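Local coordinates for acyl-CoA thioesterase II (Mycobacterium avium subsp. paratuberculosis, PDB 4R9Z), which probably hydrolyses fatty acyl-CoA thioesters to free fatty acids and coenzyme A, using a double hot-dog fold, at residues Asp82-Glu85 with Ser90-Arg93; Ser43-Leu48 with Val76-Val81. All blocks are in the same frame, centred on the assembly; numbering follows the deposited sequence.

Interaction 1 (Asp82-Glu85 with Ser90-Arg93); sequences DLQE and SARR
Arg92 reaches across the hairpin to the carboxylates of Asp82 and Glu85, and its guanidinium is the hub of a salt-bridge network. The two acids meet it differently. Asp82 comes obliquely, its carboxylate plane turned 70° from the guanidinium and its CB over one guanidinium face, and its OD1 lies 2.8 Å from Arg92 NH1. Glu85 lies at the edge: its OE1 takes a nearly straight bond from Arg92 NH2 at 2.6 Å, close to the guanidinium plane but above that of the carboxylate. Ser90 OG donates to Glu85 OE1 from the opposite face of the carboxylate, 3.1 Å away. The side chain of Arg92 bends back at chi2 (-67°), which brings NH1 to its neighbour's carbonyl, Ala91 O, at 2.8 Å.

Three donors grip that oxygen: besides Arg92 NH1, the backbone N atoms of Leu83 and Gln84, both of which face Ala91 in a classic beta bulge. Regular pairing resumes with Ala91 N donating to Gln84 O at 2.9 Å. Leu83 turns its CB to Ala91 CB (3.7 Å), while its branches cross the Arg93 side chain at about a right angle, CD2 lying 3.9 Å from NH2. Arg93 itself forms a salt bridge with Glu105 of the second subunit.

The two segments lie next to the turn of the hairpin formed by strands 76-85 and 89-98. Strand 101-111 flanks segment 90-93 on its other side, bonding to Ser90 and Arg92, and Thr53, just beyond helix 39-52, accepts from Arg92 NE.

Interaction 2 (Ser43-Leu48 with Val76-Val81); sequences SAQALL and VDFEVV
Phe78 projects from strand 76-85 toward helix 39-52, where its ring meets Gln45 and Ala46. CB leaves the strand toward the helix, and a chi1 of -62° swings the ring away from the carbonyl carbon so that its outer rim meets the helix. From there the two edges of the ring have different neighbours. Phe78 CE2 lies 3.7 Å from Ala46 CB and also comes close to Ala46 N, against the helix backbone. On the other edge, Phe78 CE1 approaches the side chain of Gln45, with Gln45 OE1 at 3.6 Å. At the tip, Phe78 CZ touches Gln45 twice, at CB (3.5 Å) and at OE1 (3.4 Å).

Gln45 OE1 sits at the ring edge near the ring plane, and the amide stands almost perpendicular to the ring, the planes being 89° apart. The amide is buried but well satisfied: NE2 donates to the carbonyls of Thr14 and Gln28, and OE1 accepts from Gln29 NE2, bonds that would fix its rotation. Within the strand, Val76 CG1 lies over one ring face, nearer its border than its centre. Val94 and Ala96 of strand 89-98 also touch the Phe78 side chain.

Together these contacts seat the helix on the concave side of its sheet through an apolar ring and a small methyl. A long helix wrapped by a curved antiparallel sheet is the defining feature of the hot-dog fold, here in the N-terminal acyl-CoA thioesterase domain.

How the interactions relate
Strand 76-85 carries both contacts in succession: interaction 2 uses its first part to hold the helix, and interaction 1 uses its bulged end to close the hairpin. Their centres lie 13 Å apart, yet they touch directly. Arg93 O is 2.8 Å from Val81 N, a probable backbone hydrogen bond, and Arg92 CD packs 3.9 Å from Val80 CG1. The pairing with strand 89-98 therefore runs on from one contact to the other, illustrating how one hot-dog strand can serve two tasks. Interaction 2 is buried within one chain, whereas interaction 1 is only partly buried and borders the second subunit.

Interaction 1 (Asp82-Glu85 with Ser90-Arg93)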
ATOM      1  N   ASP B  82      17.901   6.018  -5.389  1.00 22.09           N
ATOM      2  CA  ASP B  82      18.002   4.657  -5.902  1.00 23.44           C
ATOM      3  C   ASP B  82      18.022   3.637  -4.756  1.00 25.54           C
ATOM      4  O   ASP B  82      19.035   3.467  -4.085  1.00 25.11           O
ATOM      5  CB  ASP B  82      19.261   4.530  -6.774  1.00 31.08           C
ATOM      6  CG  ASP B  82      19.505   3.113  -7.276  1.00 31.22           C
ATOM      7  OD1 ASP B  82      18.571   2.287  -7.271  1.00 37.85           O
ATOM      8  OD2 ASP B  82      20.643   2.826  -7.698  1.00 46.78           O
ATOM      9  N   LEU B  83      16.884   2.989  -4.524  1.00 24.51           N
ATOM     10  CA  LEU B  83      16.748   1.953  -3.499  1.00 22.50           C
ATOM     11  C   LEU B  83      17.259   0.613  -3.994  1.00 25.87           C
ATOM     12  O   LEU B  83      17.832  -0.168  -3.236  1.00 22.15           O
ATOM     13  CB  LEU B  83      15.293   1.815  -3.053  1.00 21.29           C
ATOM     14  CG  LEU B  83      14.663   3.090  -2.498  1.00 23.94           C
ATOM     15  CD1 LEU B  83      13.236   2.821  -2.059  1.00 30.19           C
ATOM     16  CD2 LEU B  83      15.498   3.637  -1.352  1.00 17.10           C
ATOM     17  N   GLN B  84      17.006   0.332  -5.266  1.00 24.03           N
ATOM     18  CA  GLN B  84      17.507  -0.887  -5.863  1.00 24.41           C
ATOM     19  C   GLN B  84      17.615  -0.786  -7.373  1.00 28.35           C
ATOM     20  O   GLN B  84      16.732  -0.254  -8.040  1.00 31.66           O
ATOM     21  CB  GLN B  84      16.600  -2.059  -5.501  1.00 29.94           C
ATOM     22  CG  GLN B  84      17.082  -3.382  -6.062  1.00 35.67           C
ATOM     23  CD  GLN B  84      15.948  -4.287  -6.465  1.00 36.81           C
ATOM     24  OE1 GLN B  84      14.895  -3.824  -6.902  1.00 39.05           O
ATOM     25  NE2 GLN B  84      16.153  -5.590  -6.320  1.00 43.37           N
ATOM     26  N   GLU B  85      18.700  -1.319  -7.911  1.00 28.00           N
ATOM     27  CA  GLU B  85      18.875  -1.359  -9.346  1.00 33.22           C
ATOM     28  C   GLU B  85      19.382  -2.735  -9.712  1.00 35.12           C
ATOM     29  O   GLU B  85      20.578  -3.010  -9.641  1.00 46.13           O
ATOM     30  CB  GLU B  85      19.837  -0.267  -9.818  1.00 32.60           C
ATOM     31  CG  GLU B  85      19.909  -0.120 -11.330  1.00 31.45           C
ATOM     32  CD  GLU B  85      18.589   0.324 -11.942  1.00 39.00           C
ATOM     33  OE1 GLU B  85      17.785   0.980 -11.242  1.00 43.12           O
ATOM     34  OE2 GLU B  85      18.353   0.022 -13.129  1.00 33.78           O
ATOM     35  N   SER B  90      13.696  -2.541 -10.294  1.00 32.36           N
ATOM     36  CA  SER B  90      14.206  -1.270  -9.814  1.00 34.12           C
ATOM     37  C   SER B  90      13.297  -0.759  -8.700  1.00 30.79           C
ATOM     38  O   SER B  90      12.096  -1.027  -8.693  1.00 31.17           O
ATOM     39  CB  SER B  90      14.282  -0.247 -10.951  1.00 33.17           C
ATOM     40  OG  SER B  90      15.229  -0.635 -11.928  1.00 36.18           O
ATOM     41  N   ALA B  91      13.878  -0.028  -7.758  1.00 25.80           N
ATOM     42  CA  ALA B  91      13.106   0.588  -6.691  1.00 21.12           C
ATOM     43  C   ALA B  91      13.564   2.024  -6.495  1.00 21.43           C
ATOM     44  O   ALA B  91      14.754   2.323  -6.593  1.00 24.96           O
ATOM     45  CB  ALA B  91      13.249  -0.198  -5.407  1.00 25.04           C
ATOM     46  N   ARG B  92      12.613   2.914  -6.241  1.00 23.89           N
ATOM     47  CA  ARG B  92      12.925   4.325  -6.032  1.00 25.82           C
ATOM     48  C   ARG B  92      12.230   4.895  -4.808  1.00 25.99           C
ATOM     49  O   ARG B  92      11.142   4.459  -4.442  1.00 27.17           O
ATOM     50  CB  ARG B  92      12.550   5.152  -7.264  1.00 22.64           C
ATOM     51  CG  ARG B  92      13.252   4.713  -8.534  1.00 26.82           C
ATOM     52  CD  ARG B  92      14.741   4.989  -8.448  1.00 23.76           C
ATOM     53  NE  ARG B  92      15.421   4.684  -9.701  1.00 30.83           N
ATOM     54  CZ  ARG B  92      16.176   3.608  -9.882  1.00 25.32           C
ATOM     55  NH1 ARG B  92      16.342   2.750  -8.889  1.00 26.36           N
ATOM     56  NH2 ARG B  92      16.764   3.390 -11.049  1.00 22.52           N
ATOM     57  N   ARG B  93      12.884   5.863  -4.175  1.00 29.72           N
ATOM     58  CA  ARG B  93      12.253   6.721  -3.183  1.00 22.16           C
ATOM     59  C   ARG B  93      12.104   8.098  -3.808  1.00 26.97           C
ATOM     60  O   ARG B  93      13.004   8.564  -4.498  1.00 27.24           O
ATOM     61  CB  ARG B  93      13.089   6.831  -1.908  1.00 25.08           C
ATOM     62  CG  ARG B  93      12.549   7.873  -0.935  1.00 26.64           C
ATOM     63  CD  ARG B  93      13.517   8.201   0.205  1.00 29.41           C
ATOM     64  NE  ARG B  93      14.412   7.106   0.567  1.00 34.47           N
ATOM     65  CZ  ARG B  93      15.643   7.288   1.040  1.00 44.26           C
ATOM     66  NH1 ARG B  93      16.114   8.521   1.187  1.00 35.97           N
ATOM     67  NH2 ARG B  93      16.408   6.244   1.357  1.00 28.36           N
TER

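Interaction 2 (Ser43-Leu48 with Val76-Val81)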
ATOM      1  N   SER B  43       1.477  13.035  -6.424  1.00 29.63           N
ATOM      2  CA  SER B  43       1.936  11.650  -6.455  1.00 29.93           C
ATOM      3  C   SER B  43       2.171  11.189  -7.891  1.00 31.88           C
ATOM      4  O   SER B  43       3.014  10.332  -8.147  1.00 32.53           O
ATOM      5  CB  SER B  43       0.939  10.718  -5.761  1.00 32.57           C
ATOM      6  OG  SER B  43      -0.223  10.523  -6.545  1.00 39.70           O
ATOM      7  N   ALA B  44       1.410  11.748  -8.825  1.00 32.84           N
ATOM      8  CA  ALA B  44       1.601  11.449 -10.240  1.00 38.14           C
ATOM      9  C   ALA B  44       2.925  12.015 -10.735  1.00 32.58           C
ATOM     10  O   ALA B  44       3.640  11.372 -11.504  1.00 29.79           O
ATOM     11  CB  ALA B  44       0.452  12.001 -11.063  1.00 40.42           C
ATOM     12  N   GLN B  45       3.235  13.230 -10.294  1.00 25.07           N
ATOM     13  CA  GLN B  45       4.501  13.866 -10.629  1.00 31.51           C
ATOM     14  C   GLN B  45       5.671  13.087 -10.039  1.00 31.86           C
ATOM     15  O   GLN B  45       6.678  12.854 -10.708  1.00 32.42           O
ATOM     16  CB  GLN B  45       4.521  15.315 -10.134  1.00 37.61           C
ATOM     17  CG  GLN B  45       3.741  16.283 -11.009  1.00 32.21           C
ATOM     18  CD  GLN B  45       3.842  17.719 -10.532  1.00 42.19           C
ATOM     19  OE1 GLN B  45       3.958  17.986  -9.332  1.00 38.50           O
ATOM     20  NE2 GLN B  45       3.788  18.656 -11.471  1.00 42.17           N
ATOM     21  N   ALA B  46       5.528  12.684  -8.781  1.00 31.87           N
ATOM     22  CA  ALA B  46       6.568  11.935  -8.090  1.00 27.56           C
ATOM     23  C   ALA B  46       6.814  10.586  -8.763  1.00 31.41           C
ATOM     24  O   ALA B  46       7.942  10.097  -8.796  1.00 35.24           O
ATOM     25  CB  ALA B  46       6.197  11.742  -6.637  1.00 26.07           C
ATOM     26  N   LEU B  47       5.756   9.997  -9.309  1.00 27.99           N
ATOM     27  CA  LEU B  47       5.866   8.723  -9.997  1.00 26.36           C
ATOM     28  C   LEU B  47       6.620   8.891 -11.301  1.00 27.31           C
ATOM     29  O   LEU B  47       7.407   8.031 -11.688  1.00 30.36           O
ATOM     30  CB  LEU B  47       4.489   8.124 -10.271  1.00 25.99           C
ATOM     31  CG  LEU B  47       4.545   6.782 -11.011  1.00 30.98           C
ATOM     32  CD1 LEU B  47       5.267   5.720 -10.186  1.00 25.14           C
ATOM     33  CD2 LEU B  47       3.153   6.311 -11.437  1.00 23.39           C
ATOM     34  N   LEU B  48       6.382  10.009 -11.976  1.00 28.90           N
ATOM     35  CA  LEU B  48       7.109  10.309 -13.202  1.00 41.15           C
ATOM     36  C   LEU B  48       8.575  10.566 -12.893  1.00 34.30           C
ATOM     37  O   LEU B  48       9.459  10.173 -13.655  1.00 27.95           O
ATOM     38  CB  LEU B  48       6.495  11.510 -13.923  1.00 32.31           C
ATOM     39  CG  LEU B  48       5.181  11.183 -14.628  1.00 32.49           C
ATOM     40  CD1 LEU B  48       4.449  12.443 -15.059  1.00 36.57           C
ATOM     41  CD2 LEU B  48       5.453  10.274 -15.812  1.00 23.58           C
ATOM     42  N   VAL B  76       7.228  22.475  -6.917  1.00 42.60           N
ATOM     43  CA  VAL B  76       7.652  21.435  -5.982  1.00 36.67           C
ATOM     44  C   VAL B  76       8.950  20.745  -6.414  1.00 41.09           C
ATOM     45  O   VAL B  76       9.094  20.345  -7.571  1.00 41.96           O
ATOM     46  CB  VAL B  76       6.541  20.368  -5.823  1.00 41.90           C
ATOM     47  CG1 VAL B  76       7.025  19.185  -4.990  1.00 33.32           C
ATOM     48  CG2 VAL B  76       5.281  20.994  -5.235  1.00 36.07           C
ATOM     49  N   ASP B  77       9.880  20.584  -5.475  1.00 35.61           N
ATOM     50  CA  ASP B  77      11.143  19.901  -5.752  1.00 35.83           C
ATOM     51  C   ASP B  77      11.046  18.413  -5.445  1.00 40.43           C
ATOM     52  O   ASP B  77      10.756  18.030  -4.310  1.00 36.75           O
ATOM     53  CB  ASP B  77      12.289  20.499  -4.928  1.00 32.57           C
ATOM     54  CG  ASP B  77      12.450  21.991  -5.134  1.00 43.99           C
ATOM     55  OD1 ASP B  77      12.361  22.456  -6.290  1.00 48.09           O
ATOM     56  OD2 ASP B  77      12.673  22.701  -4.130  1.00 49.99           O
ATOM     57  N   PHE B  78      11.315  17.580  -6.446  1.00 32.33           N
ATOM     58  CA  PHE B  78      11.314  16.135  -6.250  1.00 25.85           C
ATOM     59  C   PHE B  78      12.727  15.568  -6.231  1.00 31.42           C
ATOM     60  O   PHE B  78      13.451  15.657  -7.222  1.00 37.49           O
ATOM     61  CB  PHE B  78      10.513  15.435  -7.349  1.00 31.91           C
ATOM     62  CG  PHE B  78       9.063  15.818  -7.388  1.00 38.70           C
ATOM     63  CD1 PHE B  78       8.651  16.965  -8.044  1.00 37.86           C
ATOM     64  CD2 PHE B  78       8.108  15.020  -6.777  1.00 33.96           C
ATOM     65  CE1 PHE B  78       7.319  17.310  -8.084  1.00 39.68           C
ATOM     66  CE2 PHE B  78       6.772  15.363  -6.812  1.00 34.08           C
ATOM     67  CZ  PHE B  78       6.377  16.508  -7.466  1.00 37.15           C
ATOM     68  N   GLU B  79      13.116  14.982  -5.103  1.00 27.65           N
ATOM     69  CA  GLU B  79      14.374  14.251  -5.026  1.00 26.77           C
ATOM     70  C   GLU B  79      14.123  12.755  -5.162  1.00 26.87           C
ATOM     71  O   GLU B  79      13.275  12.197  -4.465  1.00 33.55           O
ATOM     72  CB  GLU B  79      15.106  14.535  -3.710  1.00 29.25           C
ATOM     73  CG  GLU B  79      16.414  13.754  -3.569  1.00 38.21           C
ATOM     74  CD  GLU B  79      17.032  13.847  -2.181  1.00 46.86           C
ATOM     75  OE1 GLU B  79      16.333  14.263  -1.230  1.00 49.27           O
ATOM     76  OE2 GLU B  79      18.218  13.477  -2.041  1.00 49.76           O
ATOM     77  N   VAL B  80      14.858  12.112  -6.065  1.00 25.21           N
ATOM     78  CA  VAL B  80      14.767  10.667  -6.261  1.00 22.01           C
ATOM     79  C   VAL B  80      15.985   9.957  -5.673  1.00 28.87           C
ATOM     80  O   VAL B  80      17.107  10.459  -5.755  1.00 29.03           O
ATOM     81  CB  VAL B  80      14.641  10.302  -7.752  1.00 21.48           C
ATOM     82  CG1 VAL B  80      14.460   8.803  -7.928  1.00 21.40           C
ATOM     83  CG2 VAL B  80      13.495  11.059  -8.390  1.00 26.42           C
ATOM     84  N   VAL B  81      15.750   8.803  -5.055  1.00 26.45           N
ATOM     85  CA  VAL B  81      16.817   7.998  -4.476  1.00 21.94           C
ATOM     86  C   VAL B  81      16.753   6.556  -4.992  1.00 23.47           C
ATOM     87  O   VAL B  81      15.681   5.963  -5.067  1.00 33.94           O
ATOM     88  CB  VAL B  81      16.754   8.015  -2.937  1.00 24.44           C
ATOM     89  CG1 VAL B  81      17.737   7.016  -2.341  1.00 14.64           C
ATOM     90  CG2 VAL B  81      17.037   9.416  -2.419  1.00 23.54           C
TER